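Local coordinates for secreted effector protein SopD (Salmonella typhimurium, PDB 5CPC), which is a type III secreted effector that alters host cell physiology, cooperates with SopB in membrane fission and macropinosome formation during invasion, and contributes to replication in macrophages, at residues A[105-110]-A[136-141]; A[82-87]-A[112-117]; A[175-180]-A[253-258]; A[132-137]-A[266-271]; A[216-221]-A[286-291]. All coordinates share one frame; numbering follows the deposited sequence.

Interaction 1 (A[105-110]-A[136-141])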
# COMPACT_ATOMS: atom_id res chain seq x y z
N ALA A 105 -11.76 6.48 18.18
CA ALA A 105 -10.68 6.90 19.08
C ALA A 105 -9.56 5.87 19.13
O ALA A 105 -8.40 6.24 19.17
CB ALA A 105 -11.22 7.23 20.49
N SER A 106 -9.89 4.58 19.07
CA SER A 106 -8.85 3.53 19.12
C SER A 106 -8.08 3.38 17.79
O SER A 106 -7.12 2.60 17.72
CB SER A 106 -9.43 2.18 19.54
OG SER A 106 -10.28 1.64 18.54
N GLN A 107 -8.47 4.12 16.76
CA GLN A 107 -7.91 3.95 15.40
C GLN A 107 -7.78 2.46 15.02
O GLN A 107 -6.72 2.00 14.59
CB GLN A 107 -6.56 4.68 15.24
CG GLN A 107 -6.50 6.10 15.86
CD GLN A 107 -5.09 6.77 15.75
OE1 GLN A 107 -4.98 7.98 15.94
NE2 GLN A 107 -4.03 5.98 15.45
N THR A 108 -8.86 1.71 15.21
CA THR A 108 -8.91 0.30 14.80
C THR A 108 -10.16 0.03 13.93
O THR A 108 -10.41 -1.10 13.48
CB THR A 108 -8.86 -0.65 16.02
OG1 THR A 108 -10.10 -0.59 16.72
CG2 THR A 108 -7.72 -0.26 16.99
N GLN A 109 -10.95 1.08 13.76
CA GLN A 109 -12.14 1.05 12.95
C GLN A 109 -12.11 2.26 12.07
O GLN A 109 -11.84 3.37 12.53
CB GLN A 109 -13.40 1.07 13.80
CG GLN A 109 -13.59 -0.19 14.64
CD GLN A 109 -14.93 -0.79 14.45
OE1 GLN A 109 -15.90 -0.38 15.09
NE2 GLN A 109 -15.01 -1.74 13.56
N PHE A 110 -12.33 2.04 10.78
CA PHE A 110 -12.58 3.13 9.83
C PHE A 110 -14.06 3.32 9.83
O PHE A 110 -14.80 2.34 9.83
CB PHE A 110 -12.04 2.84 8.42
CG PHE A 110 -10.55 2.71 8.38
CD1 PHE A 110 -9.72 3.86 8.35
CD2 PHE A 110 -9.96 1.46 8.40
CE1 PHE A 110 -8.31 3.74 8.31
CE2 PHE A 110 -8.55 1.31 8.34
CZ PHE A 110 -7.71 2.44 8.30
N ILE A 136 -1.20 -4.43 15.42
CA ILE A 136 -1.09 -3.39 14.41
C ILE A 136 -0.44 -2.19 15.07
O ILE A 136 -0.95 -1.72 16.10
CB ILE A 136 -2.47 -2.97 13.89
CG1 ILE A 136 -2.38 -1.65 13.11
CG2 ILE A 136 -3.51 -2.87 15.03
CD1 ILE A 136 -3.52 -0.63 13.39
N GLU A 137 0.67 -1.71 14.50
CA GLU A 137 1.32 -0.46 14.92
C GLU A 137 0.52 0.78 14.47
O GLU A 137 -0.05 0.80 13.40
CB GLU A 137 2.75 -0.37 14.36
CG GLU A 137 3.80 -1.35 14.94
CD GLU A 137 3.91 -1.34 16.47
OE1 GLU A 137 4.09 -2.43 17.06
OE2 GLU A 137 3.81 -0.26 17.08
N SER A 138 0.48 1.85 15.24
CA SER A 138 -0.39 2.95 14.79
C SER A 138 0.19 3.78 13.64
O SER A 138 1.40 3.80 13.43
CB SER A 138 -0.99 3.77 15.95
OG SER A 138 -0.16 4.83 16.35
N MET A 139 -0.68 4.35 12.80
CA MET A 139 -0.20 5.23 11.70
C MET A 139 -0.45 6.70 11.92
O MET A 139 -1.45 7.10 12.49
CB MET A 139 -0.70 4.81 10.29
CG MET A 139 -1.75 3.79 10.21
SD MET A 139 -1.83 2.88 8.60
CE MET A 139 -2.91 1.55 9.21
N SER A 140 0.46 7.52 11.42
CA SER A 140 0.17 8.95 11.42
C SER A 140 -1.06 9.20 10.51
O SER A 140 -1.43 8.31 9.72
CB SER A 140 1.37 9.74 10.89
OG SER A 140 1.70 9.27 9.61
N ARG A 141 -1.64 10.40 10.61
CA ARG A 141 -2.70 10.85 9.70
C ARG A 141 -2.31 10.76 8.22
O ARG A 141 -3.07 10.22 7.42
CB ARG A 141 -3.25 12.22 10.10
CG ARG A 141 -4.81 12.28 10.11
CD ARG A 141 -5.45 12.59 11.48
NE ARG A 141 -6.94 12.69 11.48
CZ ARG A 141 -7.72 12.61 10.39
NH1 ARG A 141 -7.22 12.46 9.17
NH2 ARG A 141 -9.04 12.68 10.52
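Gln107 and Ser138 meet at the surface in a contact made by grazing van der Waals touches. The amide end of Gln107 does most of the reaching: its NE2 lies 3.8 Å from Ser138 CB. A second approach by the same nitrogen, to Met139 O at 4.1 Å, is too long to count as a bond. Gln107 CG is anti to its own carbonyl carbon (chi1 -42°) and the chain is extended beyond CG, which carries the amide across the gap to the other segment.

The one aliphatic approach is equally light, a methyl to a peptide oxygen: Ile136 CB points toward the turn, and CD1 comes within 4.3 Å of Gln107 O. Phe110 and Met139 both pack on Ile124 of helix 124-127, a neighbour common to the two segments.

Polar interactions serve to shape each segment rather than to join the two. In the first, Ser106 OG and Thr108 OG1 form a hydrogen bond of 2.9 Å, while Asp104 receives Ser106 OG through one carboxylate oxygen and the backbone N of Thr108 and Gln109 through the other. In the second, Ser140 is the N-cap of helix 141-160: its side chain caps a backbone N in the first turn, and Glu143 OE1 bonds back to Ser140 N, a reciprocal pattern consistent with a capping box.

Residues 104-108, with Gln107 in the left-handed region (phi 43°), form the connection of a beta hairpin between strands 99-103 and 109-114, leaning on the extended linker that leads into a capped helix.

Interaction 2 (A[82-87]-A[112-117])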
# COMPACT_ATOMS: atom_id res chain seq x y z
N TYR A 82 -13.27 1.42 -1.57
CA TYR A 82 -13.60 1.83 -2.95
C TYR A 82 -15.14 2.02 -3.14
O TYR A 82 -15.54 2.98 -3.79
CB TYR A 82 -13.01 0.87 -4.03
CG TYR A 82 -13.37 1.27 -5.42
CD1 TYR A 82 -14.07 0.37 -6.25
CD2 TYR A 82 -13.06 2.54 -5.93
CE1 TYR A 82 -14.43 0.71 -7.58
CE2 TYR A 82 -13.44 2.93 -7.29
CZ TYR A 82 -14.12 1.98 -8.09
OH TYR A 82 -14.52 2.28 -9.36
N ALA A 83 -15.96 1.18 -2.55
CA ALA A 83 -17.49 1.35 -2.71
C ALA A 83 -17.97 2.72 -2.19
O ALA A 83 -18.79 3.46 -2.82
CB ALA A 83 -18.23 0.25 -1.99
N PHE A 84 -17.39 3.11 -1.05
CA PHE A 84 -17.69 4.45 -0.49
C PHE A 84 -17.30 5.56 -1.47
O PHE A 84 -18.00 6.57 -1.59
CB PHE A 84 -17.04 4.61 0.89
CG PHE A 84 -17.51 5.85 1.66
CD1 PHE A 84 -18.81 5.98 2.06
CD2 PHE A 84 -16.61 6.89 1.93
CE1 PHE A 84 -19.25 7.12 2.75
CE2 PHE A 84 -17.03 8.05 2.64
CZ PHE A 84 -18.36 8.17 3.04
N LYS A 85 -16.19 5.36 -2.17
CA LYS A 85 -15.74 6.27 -3.20
C LYS A 85 -16.83 6.28 -4.31
O LYS A 85 -17.28 7.37 -4.79
CB LYS A 85 -14.35 5.83 -3.74
CG LYS A 85 -13.40 6.92 -4.25
CD LYS A 85 -13.89 7.75 -5.46
CE LYS A 85 -14.26 9.22 -5.06
NZ LYS A 85 -15.44 9.90 -5.81
N ARG A 86 -17.34 5.09 -4.64
CA ARG A 86 -18.36 5.06 -5.70
C ARG A 86 -19.58 5.81 -5.24
O ARG A 86 -20.23 6.51 -6.04
CB ARG A 86 -18.74 3.64 -6.22
CG ARG A 86 -17.57 2.85 -6.85
CD ARG A 86 -18.09 1.56 -7.63
NE ARG A 86 -18.87 0.60 -6.83
CZ ARG A 86 -18.37 -0.28 -5.98
NH1 ARG A 86 -17.06 -0.35 -5.76
NH2 ARG A 86 -19.17 -1.12 -5.33
N LEU A 87 -19.93 5.65 -3.98
CA LEU A 87 -21.09 6.42 -3.42
C LEU A 87 -20.84 7.90 -3.57
O LEU A 87 -21.64 8.62 -4.16
CB LEU A 87 -21.32 6.11 -1.94
CG LEU A 87 -22.66 6.48 -1.28
CD1 LEU A 87 -23.92 6.11 -2.17
CD2 LEU A 87 -22.79 5.80 0.11
N LEU A 112 -17.16 5.13 7.89
CA LEU A 112 -17.57 5.76 6.65
C LEU A 112 -18.65 6.74 7.05
O LEU A 112 -19.66 6.32 7.61
CB LEU A 112 -18.13 4.71 5.67
CG LEU A 112 -17.14 3.78 4.92
CD1 LEU A 112 -16.14 3.12 5.87
CD2 LEU A 112 -17.91 2.72 4.03
N MET A 113 -18.41 8.03 6.77
CA MET A 113 -19.22 9.17 7.28
C MET A 113 -19.79 9.97 6.15
O MET A 113 -19.04 10.43 5.26
CB MET A 113 -18.37 10.14 8.10
CG MET A 113 -17.49 9.47 9.08
SD MET A 113 -18.29 9.47 10.68
CE MET A 113 -17.96 11.14 11.27
N VAL A 114 -21.10 10.13 6.20
CA VAL A 114 -21.84 10.95 5.25
C VAL A 114 -22.35 12.12 6.10
O VAL A 114 -23.44 12.07 6.69
CB VAL A 114 -22.98 10.13 4.61
CG1 VAL A 114 -23.87 11.01 3.75
CG2 VAL A 114 -22.40 8.95 3.75
N GLY A 115 -21.52 13.16 6.21
CA GLY A 115 -21.79 14.24 7.15
C GLY A 115 -21.46 13.69 8.51
O GLY A 115 -20.35 13.21 8.75
N ASP A 116 -22.45 13.72 9.39
CA ASP A 116 -22.32 13.16 10.74
C ASP A 116 -22.82 11.70 10.90
O ASP A 116 -22.58 11.07 11.93
CB ASP A 116 -22.99 14.13 11.74
CG ASP A 116 -22.13 15.35 12.01
OD1 ASP A 116 -21.17 15.59 11.24
OD2 ASP A 116 -22.40 16.07 12.99
N THR A 117 -23.52 11.17 9.88
CA THR A 117 -24.03 9.77 9.90
C THR A 117 -22.92 8.74 9.56
O THR A 117 -22.24 8.85 8.52
CB THR A 117 -25.21 9.59 8.93
OG1 THR A 117 -26.14 10.67 9.08
CG2 THR A 117 -25.94 8.26 9.19
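Phe84 of helix 76-90 meets Leu112, Met113 and Val114 of strand 109-114 through its CB and much of its ring. Two residues before it, Tyr82 serves a different neighbour, its OH hydrogen-bonding Trp160 NE1 of helix 141-160. At Phe84 itself, CG stands anti to the backbone N (chi1 -169°), which sends the ring out toward the strand, edge first at Met113 and Val114. Its CB rests 3.8 Å from Leu112 CD2. The ring then lays one face on Leu112 CB, a CH-pi contact with the carbon 4.0 Å from the centroid of the Phe84 ring and 18° off its normal.

At the edge, Phe84 CE1 abuts Val114 CG2 at 3.8 Å, and Phe84 CZ comes within 3.2 Å of Met113 O, which lies near the ring plane. This is helix-on-sheet packing, the helix running nearly parallel (11°) to the central strand of a three-stranded antiparallel meander, with the short axes 10.3 Å apart. Ile101 of strand 99-103 adds to the apolar surroundings of Phe84.

Further along, Arg86 forms a salt bridge with Glu54. The strand opposite ends in a type II' turn from Val114 to Thr117, with Gly115 at positive phi.

Interaction 3 (A[175-180]-A[253-258])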
# COMPACT_ATOMS: atom_id res chain seq x y z
N GLU A 175 -0.83 -5.00 -10.72
CA GLU A 175 -1.72 -3.95 -11.17
C GLU A 175 -1.85 -2.92 -10.11
O GLU A 175 -2.04 -1.73 -10.39
CB GLU A 175 -3.13 -4.50 -11.53
CG GLU A 175 -3.14 -5.21 -12.89
CD GLU A 175 -2.67 -4.29 -14.01
OE1 GLU A 175 -3.34 -3.29 -14.31
OE2 GLU A 175 -1.63 -4.59 -14.59
N VAL A 176 -1.81 -3.37 -8.88
CA VAL A 176 -1.88 -2.40 -7.77
C VAL A 176 -0.52 -1.67 -7.70
O VAL A 176 -0.46 -0.43 -7.79
CB VAL A 176 -2.18 -3.11 -6.46
CG1 VAL A 176 -2.12 -2.09 -5.26
CG2 VAL A 176 -3.52 -3.88 -6.54
N THR A 177 0.57 -2.45 -7.53
CA THR A 177 1.94 -1.85 -7.32
C THR A 177 2.40 -1.04 -8.55
O THR A 177 3.01 0.04 -8.41
CB THR A 177 3.02 -2.88 -6.77
OG1 THR A 177 3.25 -3.95 -7.70
CG2 THR A 177 2.62 -3.46 -5.43
N GLY A 178 1.98 -1.48 -9.74
CA GLY A 178 2.27 -0.76 -11.00
C GLY A 178 1.45 0.50 -11.24
O GLY A 178 1.78 1.29 -12.12
N ASN A 179 0.38 0.67 -10.47
CA ASN A 179 -0.57 1.77 -10.64
C ASN A 179 -0.00 3.19 -10.45
O ASN A 179 0.44 3.58 -9.38
CB ASN A 179 -1.76 1.55 -9.69
CG ASN A 179 -2.84 2.55 -9.90
OD1 ASN A 179 -3.79 2.30 -10.67
ND2 ASN A 179 -2.75 3.67 -9.24
N ALA A 180 -0.12 3.99 -11.49
CA ALA A 180 0.38 5.35 -11.52
C ALA A 180 0.16 6.21 -10.29
O ALA A 180 1.13 6.67 -9.65
CB ALA A 180 -0.13 6.08 -12.79
N LEU A 253 0.35 -4.24 2.88
CA LEU A 253 -0.74 -4.17 1.93
C LEU A 253 -0.25 -4.08 0.48
O LEU A 253 -0.90 -4.68 -0.42
CB LEU A 253 -1.72 -3.06 2.30
CG LEU A 253 -3.09 -2.96 1.67
CD1 LEU A 253 -4.06 -4.06 2.13
CD2 LEU A 253 -3.62 -1.62 2.02
N LEU A 254 0.86 -3.37 0.25
CA LEU A 254 1.49 -3.36 -1.09
C LEU A 254 2.06 -4.67 -1.52
O LEU A 254 1.83 -5.07 -2.64
CB LEU A 254 2.60 -2.32 -1.22
CG LEU A 254 2.07 -0.89 -1.18
CD1 LEU A 254 3.24 0.10 -0.93
CD2 LEU A 254 1.30 -0.58 -2.53
N HIS A 255 2.81 -5.36 -0.67
CA HIS A 255 3.68 -6.47 -1.15
C HIS A 255 3.42 -7.83 -0.57
O HIS A 255 3.89 -8.81 -1.11
CB HIS A 255 5.20 -6.14 -0.95
CG HIS A 255 5.61 -4.84 -1.54
ND1 HIS A 255 5.77 -4.65 -2.90
CD2 HIS A 255 5.93 -3.65 -0.96
CE1 HIS A 255 6.13 -3.39 -3.13
NE2 HIS A 255 6.23 -2.77 -1.97
N SER A 256 2.71 -7.89 0.54
CA SER A 256 2.43 -9.19 1.18
C SER A 256 0.95 -9.64 1.31
O SER A 256 0.66 -10.82 1.55
CB SER A 256 3.15 -9.25 2.52
OG SER A 256 4.51 -9.14 2.23
N TYR A 257 0.03 -8.70 1.12
CA TYR A 257 -1.39 -8.95 1.34
C TYR A 257 -1.90 -10.10 0.48
O TYR A 257 -1.72 -10.06 -0.71
CB TYR A 257 -2.15 -7.67 0.99
CG TYR A 257 -3.65 -7.80 0.83
CD1 TYR A 257 -4.50 -7.92 1.95
CD2 TYR A 257 -4.23 -7.76 -0.44
CE1 TYR A 257 -5.87 -8.03 1.81
CE2 TYR A 257 -5.61 -7.90 -0.60
CZ TYR A 257 -6.42 -8.02 0.53
OH TYR A 257 -7.76 -8.09 0.37
N SER A 258 -2.54 -11.10 1.10
CA SER A 258 -3.41 -12.04 0.36
C SER A 258 -4.88 -11.93 0.81
O SER A 258 -5.17 -12.03 2.02
CB SER A 258 -2.96 -13.48 0.57
OG SER A 258 -4.08 -14.36 0.59
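Thr177 reaches Leu254 and His255 where the ends of two helices, 169-177 and 248-256, come together in the core of this largely helical protein. The CA atoms of Thr177 and Leu254 are 6.4 Å apart, near enough for a short, branched side chain to span the gap.

Thr177 CB points at the other segment, yet it still stands 4.8 Å from Leu254 O, so its two branches settle what happens next. The methyl is the branch that makes the contact. Lying anti to its own carbonyl carbon, Thr177 CG2 is brought to 3.3 Å from Leu254 O, a close approach of a carbon to a carbonyl oxygen. The same methyl brushes the tip of the Leu254 side chain, with 4.3 Å between Thr177 CG2 and Leu254 CD2. It also approaches the imidazole obliquely, 4.2 Å from His255 CE1.

The other branch, Thr177 OG1, sits between the backbone N and the carbonyl carbon (chi1 62°), within hydrogen-bonding reach of Arg173 O, one turn earlier in its helix, and of Thr317 O at the end of the chain; the two oxygens must share its single proton or take it in turn. A division of labour follows: the methyl packs against the second helix, while the hydroxyl holds the C-terminal tail. That tail is gripped from the opposite segment as well, because His255 NE2 bonds Leu315 O, and Leu316 touches both Leu254 and His255. The imidazole in turn rests on its own chain, with Leu254 CB 3.6 Å above the plane of the His255 ring, offset toward the rim.

Interaction 4 (A[132-137]-A[266-271])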
# COMPACT_ATOMS: atom_id res chain seq x y z
N ASP A 132 -6.49 -11.23 13.79
CA ASP A 132 -7.17 -10.79 15.04
C ASP A 132 -6.36 -10.46 16.33
O ASP A 132 -6.35 -9.30 16.75
CB ASP A 132 -8.38 -11.69 15.34
CG ASP A 132 -8.00 -13.18 15.39
OD1 ASP A 132 -8.76 -14.02 14.80
OD2 ASP A 132 -6.94 -13.49 16.03
N ASP A 133 -5.72 -11.46 16.96
CA ASP A 133 -4.72 -11.21 18.01
C ASP A 133 -3.37 -10.66 17.44
O ASP A 133 -2.32 -10.71 18.08
CB ASP A 133 -4.50 -12.45 18.90
CG ASP A 133 -4.02 -13.68 18.10
OD1 ASP A 133 -4.74 -14.71 18.02
OD2 ASP A 133 -2.89 -13.62 17.57
N ALA A 134 -3.42 -10.12 16.22
CA ALA A 134 -2.23 -9.65 15.56
C ALA A 134 -2.03 -8.18 15.90
O ALA A 134 -3.00 -7.42 15.95
CB ALA A 134 -2.34 -9.84 14.09
N VAL A 135 -0.77 -7.79 16.15
CA VAL A 135 -0.48 -6.42 16.58
C VAL A 135 -0.43 -5.50 15.38
O VAL A 135 0.30 -5.76 14.43
CB VAL A 135 0.85 -6.32 17.35
CG1 VAL A 135 1.17 -4.85 17.72
CG2 VAL A 135 0.87 -7.24 18.60
N ILE A 136 -1.20 -4.43 15.42
CA ILE A 136 -1.09 -3.39 14.41
C ILE A 136 -0.44 -2.19 15.07
O ILE A 136 -0.95 -1.72 16.10
CB ILE A 136 -2.47 -2.97 13.89
CG1 ILE A 136 -2.38 -1.65 13.11
CG2 ILE A 136 -3.51 -2.87 15.03
CD1 ILE A 136 -3.52 -0.63 13.39
N GLU A 137 0.67 -1.71 14.50
CA GLU A 137 1.32 -0.46 14.92
C GLU A 137 0.52 0.78 14.47
O GLU A 137 -0.05 0.80 13.40
CB GLU A 137 2.75 -0.37 14.36
CG GLU A 137 3.80 -1.35 14.94
CD GLU A 137 3.91 -1.34 16.47
OE1 GLU A 137 4.09 -2.43 17.06
OE2 GLU A 137 3.81 -0.26 17.08
N THR A 266 -0.76 -16.54 7.89
CA THR A 266 0.41 -16.39 7.05
C THR A 266 0.63 -14.91 6.76
O THR A 266 1.78 -14.39 6.86
CB THR A 266 0.24 -17.27 5.77
OG1 THR A 266 0.96 -18.50 5.97
CG2 THR A 266 0.73 -16.56 4.49
N ASN A 267 -0.47 -14.24 6.41
CA ASN A 267 -0.58 -12.80 6.42
C ASN A 267 -0.02 -12.21 7.75
O ASN A 267 0.92 -11.39 7.76
CB ASN A 267 -2.06 -12.43 6.21
CG ASN A 267 -2.53 -12.48 4.72
OD1 ASN A 267 -1.76 -12.73 3.79
ND2 ASN A 267 -3.81 -12.20 4.51
N SER A 268 -0.57 -12.67 8.87
CA SER A 268 -0.11 -12.28 10.22
C SER A 268 1.39 -12.43 10.52
O SER A 268 1.99 -11.53 11.11
CB SER A 268 -0.93 -13.03 11.27
OG SER A 268 -2.32 -12.85 11.00
N GLY A 269 1.98 -13.55 10.07
CA GLY A 269 3.42 -13.77 10.11
C GLY A 269 4.20 -12.69 9.35
O GLY A 269 5.18 -12.17 9.88
N PHE A 270 3.77 -12.36 8.14
CA PHE A 270 4.40 -11.35 7.35
C PHE A 270 4.30 -9.99 8.10
O PHE A 270 5.21 -9.18 8.04
CB PHE A 270 3.69 -11.23 6.00
CG PHE A 270 4.18 -12.20 4.95
CD1 PHE A 270 3.26 -12.95 4.18
CD2 PHE A 270 5.57 -12.36 4.71
CE1 PHE A 270 3.71 -13.87 3.17
CE2 PHE A 270 6.04 -13.26 3.71
CZ PHE A 270 5.10 -14.01 2.94
N LEU A 271 3.19 -9.77 8.80
CA LEU A 271 2.97 -8.46 9.39
C LEU A 271 3.87 -8.28 10.62
O LEU A 271 4.40 -7.18 10.87
CB LEU A 271 1.50 -8.20 9.73
CG LEU A 271 1.38 -6.80 10.36
CD1 LEU A 271 1.77 -5.71 9.37
CD2 LEU A 271 0.01 -6.51 11.02
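The backbones of an irregular, extended linker and a helix come nearest at Ala134 and Ser268, their CA atoms 6.3 Å apart, and the residues that follow on each side bring Val135 up to Leu271 one helical turn later. Neither side chain at the first point is long. Ala134 CB faces the helix and stops 4.3 Å from Ser268 OG, a loose packing contact. The hydroxyl has its polar partners elsewhere: it is hydrogen-bonded to Ser131 N, just before the linker segment, and to Lys264 O in the preceding turn of the helix. Ser268 therefore ties the linker through that backbone N while Ala134 merely lies alongside.

The tighter touch is made by Leu271. Its CG is anti to the backbone N (chi1 179°), and the CD2 branch is carried to 3.5 Å from Val135 O, a methyl set against a peptide oxygen. That oxygen also has a weak hydrogen bond with Asn275 ND2, farther along the same helix. Ile136 takes a different course, its end leading off to Cys249.

Leu271 thus meets both the linker, at Val135, and helix 248-256, at Pro248 and Tyr252, the same helix that Ile136 touches. Asn267 bonds through ND2 to Asn129 O and Ser258 O, connecting helix 264-283 both to the chain after helix 124-127 and to the chain just after helix 248-256.

Interaction 5 (A[216-221]-A[286-291])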
# COMPACT_ATOMS: atom_id res chain seq x y z
N ALA A 216 21.34 -4.48 9.45
CA ALA A 216 20.74 -5.78 9.17
C ALA A 216 19.21 -5.79 9.47
O ALA A 216 18.41 -6.31 8.70
CB ALA A 216 21.49 -6.87 10.00
N CYS A 217 18.84 -5.11 10.55
CA CYS A 217 17.51 -5.08 11.02
C CYS A 217 16.49 -4.37 10.12
O CYS A 217 15.31 -4.66 10.24
CB CYS A 217 17.52 -4.47 12.40
SG CYS A 217 17.65 -2.67 12.45
N ILE A 218 16.91 -3.47 9.23
CA ILE A 218 15.92 -2.80 8.36
C ILE A 218 15.52 -3.65 7.17
O ILE A 218 14.80 -3.15 6.31
CB ILE A 218 16.36 -1.41 7.82
CG1 ILE A 218 17.61 -1.55 6.92
CG2 ILE A 218 16.57 -0.49 8.99
CD1 ILE A 218 18.09 -0.26 6.19
N ASN A 219 16.05 -4.88 7.10
CA ASN A 219 15.79 -5.79 5.97
C ASN A 219 15.97 -7.24 6.46
O ASN A 219 16.61 -8.08 5.81
CB ASN A 219 16.71 -5.47 4.78
CG ASN A 219 16.48 -6.37 3.57
OD1 ASN A 219 15.41 -6.95 3.39
ND2 ASN A 219 17.54 -6.53 2.74
N ALA A 220 15.40 -7.53 7.61
CA ALA A 220 15.24 -8.91 8.07
C ALA A 220 16.57 -9.60 8.42
O ALA A 220 16.72 -10.81 8.18
CB ALA A 220 14.40 -9.74 7.03
N GLY A 221 17.53 -8.86 9.00
CA GLY A 221 18.81 -9.45 9.43
C GLY A 221 19.81 -9.86 8.35
O GLY A 221 20.90 -10.43 8.64
N MET A 286 18.91 6.48 15.94
CA MET A 286 20.02 7.42 15.98
C MET A 286 21.38 6.83 15.53
O MET A 286 22.31 7.64 15.29
CB MET A 286 20.16 8.10 17.34
CG MET A 286 20.39 7.14 18.55
SD MET A 286 21.34 7.84 19.95
CE MET A 286 20.77 6.86 21.39
N PHE A 287 21.49 5.50 15.42
CA PHE A 287 22.72 4.83 14.89
C PHE A 287 22.52 4.60 13.42
O PHE A 287 23.38 4.95 12.59
CB PHE A 287 23.02 3.49 15.61
CG PHE A 287 23.32 3.68 17.10
CD1 PHE A 287 24.46 4.34 17.50
CD2 PHE A 287 22.41 3.26 18.07
CE1 PHE A 287 24.70 4.59 18.88
CE2 PHE A 287 22.62 3.51 19.46
CZ PHE A 287 23.75 4.16 19.87
N ILE A 288 21.34 4.07 13.09
CA ILE A 288 20.99 3.76 11.69
C ILE A 288 20.95 5.01 10.80
O ILE A 288 21.49 5.04 9.69
CB ILE A 288 19.70 2.92 11.64
CG1 ILE A 288 20.06 1.54 12.19
CG2 ILE A 288 19.23 2.76 10.21
CD1 ILE A 288 18.91 0.60 12.33
N ASP A 289 20.39 6.10 11.31
CA ASP A 289 20.30 7.33 10.45
C ASP A 289 21.66 7.89 10.11
O ASP A 289 21.91 8.30 8.97
CB ASP A 289 19.35 8.38 11.12
CG ASP A 289 17.86 7.95 11.01
OD1 ASP A 289 17.58 6.87 10.43
OD2 ASP A 289 16.95 8.66 11.50
N VAL A 290 22.59 7.84 11.06
CA VAL A 290 23.98 8.27 10.76
C VAL A 290 24.47 7.53 9.55
O VAL A 290 25.07 8.10 8.64
CB VAL A 290 24.95 8.00 12.01
CG1 VAL A 290 26.39 8.27 11.69
CG2 VAL A 290 24.57 8.87 13.15
N ILE A 291 24.24 6.23 9.51
CA ILE A 291 24.73 5.43 8.39
C ILE A 291 23.96 5.64 7.07
O ILE A 291 24.52 5.70 5.99
CB ILE A 291 24.62 3.88 8.78
CG1 ILE A 291 25.46 3.56 10.03
CG2 ILE A 291 25.08 3.05 7.60
CD1 ILE A 291 25.10 2.24 10.72
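Ile288 supplies the largest share of this small buried contact, and its CD1 methyl does the touching against both Cys217 and Ile218. The side chain points at the opposing segment with CG1 anti to the carbonyl carbon (chi1 -70°) and CD1 fully extended beyond it, so that the terminal methyl leads. Ile288 CD1 lies 3.5 Å from Cys217 SG, a close apolar touch.

Ile218 approaches the same methyl through its own branch methyl, with CG2 4.2 Å from Ile288 CD1. Both partners belong to a short 3-10 turn, and the contact packs this turn, which follows helix 209-215, onto the flank of helix 285-298. Met214, from the last turn of the first helix, touches Ile288 as well, while Tyr281 of helix 264-283 lies against both Ile218 and Ile288.

Cys217 presents its sulfur from a position between the backbone N and the carbonyl carbon (chi1 79°). Ala216 O takes two backbone bonds from opposite faces of its plane: the one from Asn219 N, at 3.2 Å, closes the 3-10 turn that bears Cys217 and Ile218, and the one from Gly221 N, at 2.7 Å, closes the wider turn that runs on through Ala220.

From the N terminus, interaction 2 opens on helix 76-90 and closes on strand 109-114. Interaction 1 crosses it, starting in the hairpin turn at that strand's beginning and ending in the linker before helix 141-160. The same linker opens interaction 4, which shares Ile136 and Glu137 with interaction 1 and closes a long loop on helix 264-283. Interaction 3 is nested inside that loop, and the two touch directly through Ser258 O and Asn267 ND2. Interaction 5 crosses both 3 and 4, joining the turn after helix 209-215 to helix 285-298. Interactions 2 and 5, about 40 Å apart between centres, lie on opposite sides of the chain's centre, with interaction 3 close to it.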